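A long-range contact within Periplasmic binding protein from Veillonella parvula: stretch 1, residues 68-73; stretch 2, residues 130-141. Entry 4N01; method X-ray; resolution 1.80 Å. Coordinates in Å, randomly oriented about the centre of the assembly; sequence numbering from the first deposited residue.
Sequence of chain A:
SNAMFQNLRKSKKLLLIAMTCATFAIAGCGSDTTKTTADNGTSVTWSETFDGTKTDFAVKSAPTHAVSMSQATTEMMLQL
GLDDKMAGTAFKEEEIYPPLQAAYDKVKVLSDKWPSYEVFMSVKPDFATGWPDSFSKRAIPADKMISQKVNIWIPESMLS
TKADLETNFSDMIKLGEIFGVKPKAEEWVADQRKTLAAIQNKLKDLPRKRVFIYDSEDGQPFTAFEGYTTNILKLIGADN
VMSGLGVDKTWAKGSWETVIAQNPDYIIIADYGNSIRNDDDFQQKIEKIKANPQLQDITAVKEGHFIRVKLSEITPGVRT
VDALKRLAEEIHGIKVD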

# COMPACT_ATOMS: atom_id res chain seq x y z
N SER A 68 10.60 -9.67 -6.41
CA SER A 68 9.45 -8.85 -6.06
C SER A 68 9.02 -8.03 -7.28
O SER A 68 9.81 -7.29 -7.85
CB SER A 68 9.79 -7.92 -4.90
OG SER A 68 8.71 -7.02 -4.69
N MSE A 69 7.76 -8.18 -7.67
CA MSE A 69 7.24 -7.53 -8.87
C MSE A 69 6.61 -6.16 -8.58
O MSE A 69 6.15 -5.49 -9.51
CB MSE A 69 6.18 -8.42 -9.54
CG MSE A 69 6.68 -9.78 -9.97
SE MSE A 69 7.80 -9.74 -11.58
CE MSE A 69 6.37 -9.74 -12.92
N SER A 70 6.57 -5.75 -7.32
CA SER A 70 5.92 -4.49 -6.95
C SER A 70 6.72 -3.77 -5.87
O SER A 70 7.41 -4.42 -5.08
CB SER A 70 4.50 -4.74 -6.43
OG SER A 70 3.75 -5.51 -7.37
N GLN A 71 6.61 -2.45 -5.82
CA GLN A 71 7.39 -1.72 -4.82
C GLN A 71 6.97 -2.05 -3.39
O GLN A 71 7.81 -2.12 -2.49
CB GLN A 71 7.32 -0.21 -5.04
CG GLN A 71 8.15 0.55 -4.02
CD GLN A 71 8.33 2.01 -4.38
OE1 GLN A 71 8.05 2.43 -5.51
NE2 GLN A 71 8.80 2.80 -3.41
N ALA A 72 5.66 -2.24 -3.19
CA ALA A 72 5.13 -2.51 -1.85
C ALA A 72 5.70 -3.81 -1.28
O ALA A 72 6.15 -3.84 -0.13
CB ALA A 72 3.61 -2.54 -1.86
N THR A 73 5.70 -4.88 -2.07
CA THR A 73 6.29 -6.13 -1.59
C THR A 73 7.81 -6.04 -1.51
O THR A 73 8.43 -6.71 -0.68
CB THR A 73 5.86 -7.34 -2.45
OG1 THR A 73 6.11 -7.06 -3.82
CG2 THR A 73 4.37 -7.65 -2.25
N GLY A 130 4.08 -9.85 -5.24
CA GLY A 130 3.69 -8.58 -5.83
C GLY A 130 2.19 -8.38 -5.77
O GLY A 130 1.47 -9.24 -5.26
N TRP A 131 1.70 -7.25 -6.28
CA TRP A 131 0.27 -7.06 -6.48
C TRP A 131 -0.22 -8.12 -7.47
O TRP A 131 0.55 -8.57 -8.32
CB TRP A 131 0.00 -5.66 -7.01
CG TRP A 131 0.09 -4.58 -5.97
CD1 TRP A 131 1.19 -3.83 -5.65
CD2 TRP A 131 -0.97 -4.12 -5.11
NE1 TRP A 131 0.87 -2.93 -4.65
CE2 TRP A 131 -0.45 -3.09 -4.31
CE3 TRP A 131 -2.32 -4.48 -4.95
CZ2 TRP A 131 -1.22 -2.41 -3.36
CZ3 TRP A 131 -3.08 -3.80 -4.01
CH2 TRP A 131 -2.53 -2.78 -3.22
N PRO A 132 -1.48 -8.54 -7.35
CA PRO A 132 -2.09 -9.55 -8.22
C PRO A 132 -1.91 -9.30 -9.71
O PRO A 132 -1.68 -10.26 -10.45
CB PRO A 132 -3.58 -9.46 -7.85
CG PRO A 132 -3.56 -9.10 -6.42
CD PRO A 132 -2.40 -8.14 -6.26
N ASP A 133 -1.99 -8.05 -10.16
CA ASP A 133 -1.82 -7.74 -11.59
C ASP A 133 -0.44 -8.14 -12.15
O ASP A 133 -0.31 -8.36 -13.36
CB ASP A 133 -2.09 -6.27 -11.87
CG ASP A 133 -3.55 -6.00 -12.15
OD1 ASP A 133 -4.40 -6.80 -11.69
OD2 ASP A 133 -3.85 -5.00 -12.83
N SER A 134 0.56 -8.24 -11.27
CA SER A 134 1.90 -8.68 -11.65
C SER A 134 1.90 -10.08 -12.25
O SER A 134 2.84 -10.47 -12.93
CB SER A 134 2.82 -8.72 -10.41
OG SER A 134 2.81 -7.49 -9.71
N PHE A 135 0.85 -10.84 -11.96
CA PHE A 135 0.80 -12.24 -12.38
C PHE A 135 -0.31 -12.47 -13.38
O PHE A 135 -0.74 -13.60 -13.62
CB PHE A 135 0.66 -13.12 -11.14
CG PHE A 135 1.74 -12.87 -10.12
CD1 PHE A 135 3.02 -13.37 -10.32
CD2 PHE A 135 1.49 -12.09 -8.99
CE1 PHE A 135 4.04 -13.12 -9.41
CE2 PHE A 135 2.51 -11.84 -8.06
CZ PHE A 135 3.78 -12.35 -8.28
N SER A 136 -0.76 -11.37 -13.99
CA SER A 136 -1.79 -11.40 -15.02
C SER A 136 -1.17 -11.41 -16.41
O SER A 136 0.05 -11.45 -16.55
CB SER A 136 -2.71 -10.18 -14.88
OG SER A 136 -2.01 -8.99 -15.17
N LYS A 137 -2.01 -11.37 -17.44
CA LYS A 137 -1.53 -11.36 -18.82
C LYS A 137 -0.91 -10.02 -19.21
O LYS A 137 -0.26 -9.92 -20.25
CB LYS A 137 -2.66 -11.74 -19.77
CG LYS A 137 -3.20 -13.15 -19.55
CD LYS A 137 -4.23 -13.52 -20.60
CE LYS A 137 -4.71 -14.95 -20.42
NZ LYS A 137 -5.63 -15.37 -21.53
N ARG A 138 -1.10 -9.01 -18.38
CA ARG A 138 -0.47 -7.71 -18.58
C ARG A 138 1.01 -7.76 -18.23
O ARG A 138 1.78 -6.86 -18.58
CB ARG A 138 -1.15 -6.66 -17.70
CG ARG A 138 -2.57 -6.32 -18.10
CD ARG A 138 -3.10 -5.19 -17.23
NE ARG A 138 -2.15 -4.08 -17.16
CZ ARG A 138 -1.86 -3.41 -16.05
NH1 ARG A 138 -2.45 -3.74 -14.91
NH2 ARG A 138 -0.99 -2.41 -16.08
N ALA A 139 1.41 -8.81 -17.51
CA ALA A 139 2.79 -8.97 -17.06
C ALA A 139 3.28 -10.39 -17.36
O ALA A 139 3.49 -10.75 -18.52
CB ALA A 139 2.91 -8.64 -15.58
N ILE A 140 3.45 -11.19 -16.32
CA ILE A 140 3.81 -12.59 -16.52
C ILE A 140 2.78 -13.49 -15.87
O ILE A 140 2.71 -13.56 -14.64
CB ILE A 140 5.19 -12.91 -15.93
CG1 ILE A 140 6.22 -11.92 -16.45
CG2 ILE A 140 5.60 -14.34 -16.28
CD1 ILE A 140 7.61 -12.19 -15.95
N PRO A 141 1.96 -14.18 -16.69
CA PRO A 141 0.89 -15.04 -16.18
C PRO A 141 1.42 -16.07 -15.18
O PRO A 141 2.46 -16.69 -15.41
CB PRO A 141 0.38 -15.75 -17.44
CG PRO A 141 0.67 -14.78 -18.55
CD PRO A 141 2.00 -14.17 -18.16
O HOH W 1 3.56 -1.15 -4.90

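The most unusual feature of this contact is Gly130, whose lack of a side chain lets the chains approach until Met69 CA and Gly130 CA are 4.8 Å apart. With phi/psi of 161/-180, the glycine is fully extended, and Gly130 CA lies 3.4 Å from Ser70 OG and 3.5 Å from Thr73 OG1. An ideal CB on Gly130 would point toward the first stretch and sit 3.0 Å from both Ser70 OG and Met69 CB, too tight for either neighbour.

Next to this close approach, a direct hydrogen bond joins the stretches: Trp131 N donates to Ser70 OG at 2.9 Å, with a nearly straight N-H...acceptor angle of 163°. Ser70 occupies the N-cap position of the helix that begins at Gln71, but its side chain makes no capping bond; in the m rotamer, the hydroxyl instead serves the backbone of the second stretch. The same oxygen lies at the edge of the Trp131 ring, near its plane, with Ser70 OG 3.5 Å from Trp131 CD1. Ser134 OG is 3.2 Å from Ser70 OG and donates to Trp131 O at 2.9 Å, a carbonyl just before the 3-10 segment that also accepts from Ser134 N at 3.0 Å. The tryptophan backbone is thus engaged through both its amide and its carbonyl.

Further along, the indole reaches the start of the helix. The CA-to-CB bond of Trp131 points sideways, yet the end of the side chain comes nearer, placing Trp131 NE1 3.9 Å from Ala72 CB. A water links the same two residues, accepting from Ala72 N at 2.9 Å and from Trp131 NE1 at 3.2 Å, so that it satisfies both a helix-start amide and the indole nitrogen.

Met69, a selenomethionine, supplies the apolar part of the contact and has the largest area covered by the other stretch, 102 Å² of the 380 Å² buried in total. Met69 CB packs 3.5 Å from Ser134 CB, and Met69 CG approaches Phe135 CZ at 4.2 Å. All three chi angles are in the m well, and the folded chain carries the terminal methyl to the later part of the second stretch, where Met69 CE lies 4.1 Å from Ile140 CD1 and 4.5 Å from Ala139 CB. The type I turn from Ser136 to Ala139, closed by a 3.1 Å hydrogen bond from Ala139 N to Ser136 O, leads the chain back to these contacts, while Lys137 and Arg138 remain exposed and out of reach.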